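Local coordinates for nuclear polyadenylated RNA-binding protein NAB2 (Saccharomyces cerevisiae, PDB 2V75) that binds the poly(A) tails of mRNAs, protects them from degradation by the exosome, and helps control poly(A) tail length and nuclear mRNA export, at residues I13-K17 against I87-R92; F24-Y30 against L55-V59. Residues are numbered along the deposited sequence.

Contact 1: residues I13-K17 against I87-R92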
loop_
_atom_site.group_PDB
_atom_site.type_symbol
_atom_site.label_atom_id
_atom_site.label_comp_id
_atom_site.label_asym_id
_atom_site.label_seq_id
_atom_site.Cartn_x
_atom_site.Cartn_y
_atom_site.Cartn_z
ATOM N N ILE A 13 -1.936 -1.482 6.965
ATOM C CA ILE A 13 -2.987 -1.489 5.938
ATOM C C ILE A 13 -2.439 -1.880 4.590
ATOM O O ILE A 13 -3.037 -2.649 3.841
ATOM C CB ILE A 13 -3.678 -0.115 5.834
ATOM C CG1 ILE A 13 -4.634 0.061 7.017
ATOM C CG2 ILE A 13 -4.428 0.053 4.494
ATOM C CD1 ILE A 13 -5.049 1.554 7.186
ATOM N N VAL A 14 -1.246 -1.403 4.288
ATOM C CA VAL A 14 -0.580 -1.800 3.029
ATOM C C VAL A 14 -0.222 -3.301 2.995
ATOM O O VAL A 14 -0.492 -3.984 2.003
ATOM C CB VAL A 14 0.632 -0.881 2.768
ATOM C CG1 VAL A 14 1.454 -1.351 1.514
ATOM C CG2 VAL A 14 0.176 0.554 2.533
ATOM N N ALA A 15 0.360 -3.797 4.079
ATOM C CA ALA A 15 0.577 -5.229 4.260
ATOM C C ALA A 15 -0.696 -6.060 4.071
ATOM O O ALA A 15 -0.646 -7.136 3.490
ATOM C CB ALA A 15 1.261 -5.510 5.628
ATOM N N GLU A 16 -1.831 -5.591 4.582
ATOM C CA GLU A 16 -3.073 -6.337 4.451
ATOM C C GLU A 16 -3.475 -6.436 2.973
ATOM O O GLU A 16 -3.947 -7.486 2.496
ATOM C CB GLU A 16 -4.186 -5.686 5.283
ATOM C CG GLU A 16 -3.921 -5.716 6.738
ATOM C CD GLU A 16 -4.030 -7.095 7.342
ATOM O OE1 GLU A 16 -4.857 -7.938 6.915
ATOM O OE2 GLU A 16 -3.391 -7.298 8.391
ATOM N N LYS A 17 -3.284 -5.336 2.272
ATOM C CA LYS A 17 -3.593 -5.278 0.829
ATOM C C LYS A 17 -2.684 -6.221 0.049
ATOM O O LYS A 17 -3.153 -7.072 -0.721
ATOM C CB LYS A 17 -3.480 -3.851 0.341
ATOM C CG LYS A 17 -3.725 -3.650 -1.179
ATOM C CD LYS A 17 -5.119 -3.956 -1.599
ATOM C CE LYS A 17 -5.225 -3.656 -3.104
ATOM N NZ LYS A 17 -6.599 -3.673 -3.590
ATOM N N ILE A 87 -10.860 0.032 8.033
ATOM C CA ILE A 87 -10.152 0.012 6.769
ATOM C C ILE A 87 -9.599 -1.383 6.440
ATOM O O ILE A 87 -9.746 -1.886 5.327
ATOM C CB ILE A 87 -9.046 1.102 6.714
ATOM C CG1 ILE A 87 -9.668 2.500 6.892
ATOM C CG2 ILE A 87 -8.236 0.920 5.435
ATOM C CD1 ILE A 87 -8.651 3.624 6.832
ATOM N N VAL A 88 -8.978 -2.005 7.434
ATOM C CA VAL A 88 -8.560 -3.402 7.347
ATOM C C VAL A 88 -9.723 -4.344 7.009
ATOM O O VAL A 88 -9.584 -5.175 6.124
ATOM C CB VAL A 88 -7.919 -3.845 8.665
ATOM C CG1 VAL A 88 -7.660 -5.372 8.666
ATOM C CG2 VAL A 88 -6.584 -3.122 8.916
ATOM N N SER A 89 -10.865 -4.196 7.682
ATOM C CA SER A 89 -11.994 -5.071 7.403
ATOM C C SER A 89 -12.422 -4.953 5.923
ATOM O O SER A 89 -12.714 -5.962 5.295
ATOM C CB SER A 89 -13.162 -4.849 8.396
ATOM O OG SER A 89 -13.086 -5.848 9.418
ATOM N N LYS A 90 -12.381 -3.749 5.361
ATOM C CA LYS A 90 -12.753 -3.507 3.963
ATOM C C LYS A 90 -11.769 -4.210 3.013
ATOM O O LYS A 90 -12.184 -4.850 2.042
ATOM C CB LYS A 90 -12.798 -1.998 3.667
ATOM C CG LYS A 90 -14.072 -1.249 4.144
ATOM C CD LYS A 90 -13.866 0.264 4.054
ATOM C CE LYS A 90 -14.661 1.057 5.092
ATOM N NZ LYS A 90 -16.051 0.565 5.206
ATOM N N ILE A 91 -10.475 -4.094 3.306
ATOM C CA ILE A 91 -9.427 -4.697 2.481
ATOM C C ILE A 91 -9.508 -6.213 2.498
ATOM O O ILE A 91 -9.344 -6.855 1.450
ATOM C CB ILE A 91 -8.023 -4.238 2.942
ATOM C CG1 ILE A 91 -7.789 -2.783 2.499
ATOM C CG2 ILE A 91 -6.927 -5.212 2.413
ATOM C CD1 ILE A 91 -6.829 -2.010 3.368
ATOM N N ARG A 92 -9.742 -6.780 3.683
ATOM C CA ARG A 92 -9.891 -8.223 3.843
ATOM C C ARG A 92 -11.138 -8.799 3.176
ATOM O O ARG A 92 -11.067 -9.875 2.589
ATOM C CB ARG A 92 -9.881 -8.595 5.318
ATOM C CG ARG A 92 -8.490 -8.480 5.964
ATOM C CD ARG A 92 -8.551 -8.817 7.443
ATOM N NE ARG A 92 -7.240 -8.621 8.073
ATOM C CZ ARG A 92 -7.018 -8.771 9.378
ATOM N NH1 ARG A 92 -8.012 -9.060 10.204
ATOM N NH2 ARG A 92 -5.829 -8.492 9.896
#

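Contact 2: residues F24-Y30 against L55-V59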
loop_
_atom_site.group_PDB
_atom_site.type_symbol
_atom_site.label_atom_id
_atom_site.label_comp_id
_atom_site.label_asym_id
_atom_site.label_seq_id
_atom_site.Cartn_x
_atom_site.Cartn_y
_atom_site.Cartn_z
ATOM N N PHE A 24 1.763 -13.158 -4.966
ATOM C CA PHE A 24 2.691 -12.150 -4.518
ATOM C C PHE A 24 3.798 -12.784 -3.689
ATOM O O PHE A 24 3.545 -13.258 -2.579
ATOM C CB PHE A 24 1.954 -11.120 -3.687
ATOM C CG PHE A 24 2.782 -9.922 -3.374
ATOM C CD1 PHE A 24 2.862 -8.865 -4.253
ATOM C CD2 PHE A 24 3.488 -9.866 -2.199
ATOM C CE1 PHE A 24 3.640 -7.789 -3.969
ATOM C CE2 PHE A 24 4.265 -8.803 -1.913
ATOM C CZ PHE A 24 4.355 -7.770 -2.789
ATOM N N ASN A 25 5.016 -12.764 -4.216
ATOM C CA ASN A 25 6.113 -13.545 -3.630
ATOM C C ASN A 25 7.107 -12.767 -2.747
ATOM O O ASN A 25 7.966 -13.351 -2.076
ATOM C CB ASN A 25 6.847 -14.329 -4.737
ATOM C CG ASN A 25 8.113 -13.647 -5.236
ATOM O OD1 ASN A 25 8.101 -12.480 -5.623
ATOM N ND2 ASN A 25 9.215 -14.401 -5.264
ATOM N N GLU A 26 6.945 -11.452 -2.703
ATOM C CA GLU A 26 7.953 -10.569 -2.140
ATOM C C GLU A 26 7.753 -10.395 -0.633
ATOM O O GLU A 26 6.707 -10.717 -0.093
ATOM C CB GLU A 26 7.854 -9.229 -2.869
ATOM C CG GLU A 26 7.999 -9.339 -4.399
ATOM C CD GLU A 26 9.453 -9.291 -4.833
ATOM O OE1 GLU A 26 10.330 -9.609 -3.994
ATOM O OE2 GLU A 26 9.704 -8.921 -6.001
ATOM N N ASP A 27 8.752 -9.860 0.060
ATOM C CA ASP A 27 8.680 -9.667 1.501
ATOM C C ASP A 27 7.643 -8.582 1.740
ATOM O O ASP A 27 7.876 -7.410 1.385
ATOM C CB ASP A 27 10.091 -9.267 1.944
ATOM C CG ASP A 27 10.221 -9.028 3.421
ATOM O OD1 ASP A 27 9.275 -8.564 4.092
ATOM O OD2 ASP A 27 11.328 -9.275 3.927
ATOM N N ILE A 28 6.490 -8.956 2.327
ATOM C CA ILE A 28 5.367 -8.019 2.449
ATOM C C ILE A 28 5.726 -6.870 3.386
ATOM O O ILE A 28 5.453 -5.738 3.053
ATOM C CB ILE A 28 4.092 -8.743 2.912
ATOM C CG1 ILE A 28 3.504 -9.532 1.745
ATOM C CG2 ILE A 28 3.052 -7.785 3.439
ATOM C CD1 ILE A 28 2.421 -10.553 2.243
ATOM N N LYS A 29 6.360 -7.170 4.511
ATOM C CA LYS A 29 6.643 -6.183 5.551
ATOM C C LYS A 29 7.574 -5.137 4.930
ATOM O O LYS A 29 7.388 -3.933 5.108
ATOM C CB LYS A 29 7.285 -6.851 6.740
ATOM C CG LYS A 29 7.428 -5.965 7.968
ATOM C CD LYS A 29 7.969 -6.719 9.202
ATOM C CE LYS A 29 6.863 -7.443 9.971
ATOM N NZ LYS A 29 5.705 -6.535 10.230
ATOM N N TYR A 30 8.542 -5.603 4.147
ATOM C CA TYR A 30 9.494 -4.667 3.529
ATOM C C TYR A 30 8.838 -3.815 2.470
ATOM O O TYR A 30 9.035 -2.591 2.484
ATOM C CB TYR A 30 10.649 -5.411 2.878
ATOM C CG TYR A 30 11.622 -4.499 2.145
ATOM C CD1 TYR A 30 12.469 -3.672 2.849
ATOM C CD2 TYR A 30 11.709 -4.480 0.757
ATOM C CE1 TYR A 30 13.392 -2.857 2.184
ATOM C CE2 TYR A 30 12.624 -3.644 0.080
ATOM C CZ TYR A 30 13.447 -2.821 0.817
ATOM O OH TYR A 30 14.402 -2.018 0.205
ATOM N N LEU A 55 11.912 -1.762 -8.407
ATOM C CA LEU A 55 12.368 -2.723 -7.412
ATOM C C LEU A 55 11.853 -4.170 -7.513
ATOM O O LEU A 55 12.522 -5.116 -7.084
ATOM C CB LEU A 55 12.009 -2.198 -6.028
ATOM C CG LEU A 55 13.181 -1.439 -5.381
ATOM C CD1 LEU A 55 13.402 -0.113 -6.088
ATOM C CD2 LEU A 55 12.826 -1.254 -3.917
ATOM N N PHE A 56 10.671 -4.336 -8.077
ATOM C CA PHE A 56 9.962 -5.606 -8.007
ATOM C C PHE A 56 9.399 -5.940 -9.403
ATOM O O PHE A 56 8.384 -5.393 -9.762
ATOM C CB PHE A 56 8.819 -5.487 -7.007
ATOM C CG PHE A 56 9.301 -5.044 -5.637
ATOM C CD1 PHE A 56 10.067 -5.900 -4.864
ATOM C CD2 PHE A 56 9.008 -3.764 -5.182
ATOM C CE1 PHE A 56 10.542 -5.489 -3.587
ATOM C CE2 PHE A 56 9.501 -3.336 -3.947
ATOM C CZ PHE A 56 10.264 -4.197 -3.192
ATOM N N ASP A 57 10.087 -6.790 -10.152
ATOM C CA ASP A 57 9.636 -7.240 -11.465
ATOM C C ASP A 57 8.657 -8.421 -11.432
ATOM O O ASP A 57 8.141 -8.836 -12.481
ATOM C CB ASP A 57 10.825 -7.545 -12.354
ATOM C CG ASP A 57 11.794 -8.532 -11.732
ATOM O OD1 ASP A 57 11.461 -9.131 -10.665
ATOM O OD2 ASP A 57 12.898 -8.686 -12.307
ATOM N N SER A 58 8.389 -8.933 -10.238
ATOM C CA SER A 58 7.440 -10.018 -10.013
ATOM C C SER A 58 5.988 -9.549 -9.849
ATOM O O SER A 58 5.083 -10.382 -9.743
ATOM C CB SER A 58 7.893 -10.771 -8.748
ATOM O OG SER A 58 8.093 -9.825 -7.678
ATOM N N VAL A 59 5.785 -8.230 -9.805
ATOM C CA VAL A 59 4.488 -7.595 -9.600
ATOM C C VAL A 59 4.236 -6.639 -10.762
ATOM O O VAL A 59 5.091 -5.792 -11.113
ATOM C CB VAL A 59 4.416 -6.785 -8.299
ATOM C CG1 VAL A 59 2.857 -6.490 -7.926
ATOM C CG2 VAL A 59 5.201 -7.546 -7.211
HETATM O O HOH W 1 5.150 -11.093 -6.705
#

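Contact 1: residues I13-K17 against I87-R92
This is a helix-helix packing contact between the first and last helices of the modelled chain, 7-18 and 84-93. The two short segments run nearly parallel. Their axes make an angle of 11° and approach to 9.5 Å. The apolar part centres on Ile13 and Ile91. Ile13 CG2 lies 3.4 Å from Ile91 CD1, and Ile13 CD1 lies 3.7 Å from Ile87 CG2. Further along, Ile91 packs against the backbone of the facing helix: Ile91 CG2 is 3.7 Å from Glu16 C and 3.6 Å from Lys17 N. The chain is the N-terminal domain of Nab2, an all-helical fold of PWI-like type, as its family membership suggests, and this contact sets its first and last modelled helices side by side. Helix 61-79 lines the buried side, where Ile13 meets Ala74 and Ile87 meets Leu78. Lys17 also turns to that helix, and its NZ is hydrogen-bonded to Asn66. A two-pronged salt bridge joins Glu16 and Arg92. Arg92 NE donates to Glu16 OE1 at 2.7 Å, and Arg92 NH2 donates to Glu16 OE2 at 3.1 Å. Both bonds are close to straight, at 163° and 169°, so the carboxylate meets the guanidinium at its edge.

Contact 2: residues F24-Y30 against L55-V59
The backbones of 24-30 and 55-59 face each other as loops for most of their length, at the surface of the all-helical N-terminal domain of Nab2, with no direct hydrogen bond between their main chains. The CA atoms of Phe24 and Val59 are 7.1 Å apart, and those of Asn25 and Ser58 are 7.4 Å apart. Segment 24-30 leads into helix 28-40. Asp27 is the N-cap of that helix, and its OD1 accepts from Tyr30 N at 3.1 Å. Segment 55-59 links helix 45-55 to helix 61-79. The contact therefore joins two interhelical connections and the first turn of helix 28-40.

The main polar link comes from Glu26. Its CA-to-CB bond points toward 55-59, where Ser58 OG donates to Glu26 OE2 in a very short hydrogen bond of 2.5 Å. The same Glu26 OE2 lies 3.2 Å from Phe56 CD1, near the plane of the ring and at its edge. Tyr30 meets another part of that edge, with Tyr30 CE2 at 4.1 Å from Phe56 CZ. The two aromatic rings thus touch edge to edge and do not stack. Phe56 is buried and also packs on Val31 of helix 28-40. At the other end, Phe24 CE1 is 3.6 Å from Val59 CG2, and Phe24 also touches Leu18 of helix 7-18. One water sits between the main chains. It accepts from Asn25 N at 3.0 Å and makes a weak bond to Ser58 O at 3.1 Å.

Contact 1 is partly buried and joins two regular helices, whereas contact 2 lies at the surface and is made mostly by loops. Their centres are about 17 Å apart. Contact 1 pairs elements from opposite ends of the modelled chain, and contact 2 is nested within the loop that it closes. Contact 1 combines isoleucine packing with a Glu-Arg salt bridge. Contact 2 mixes aromatic and aliphatic side chains with a carboxylate-hydroxyl bond and a weakly bridging water. The two share no helix, but they do touch: Ala15 CB packs 3.6 Å from Ile28 CG2, where helix 7-18 meets helix 28-40.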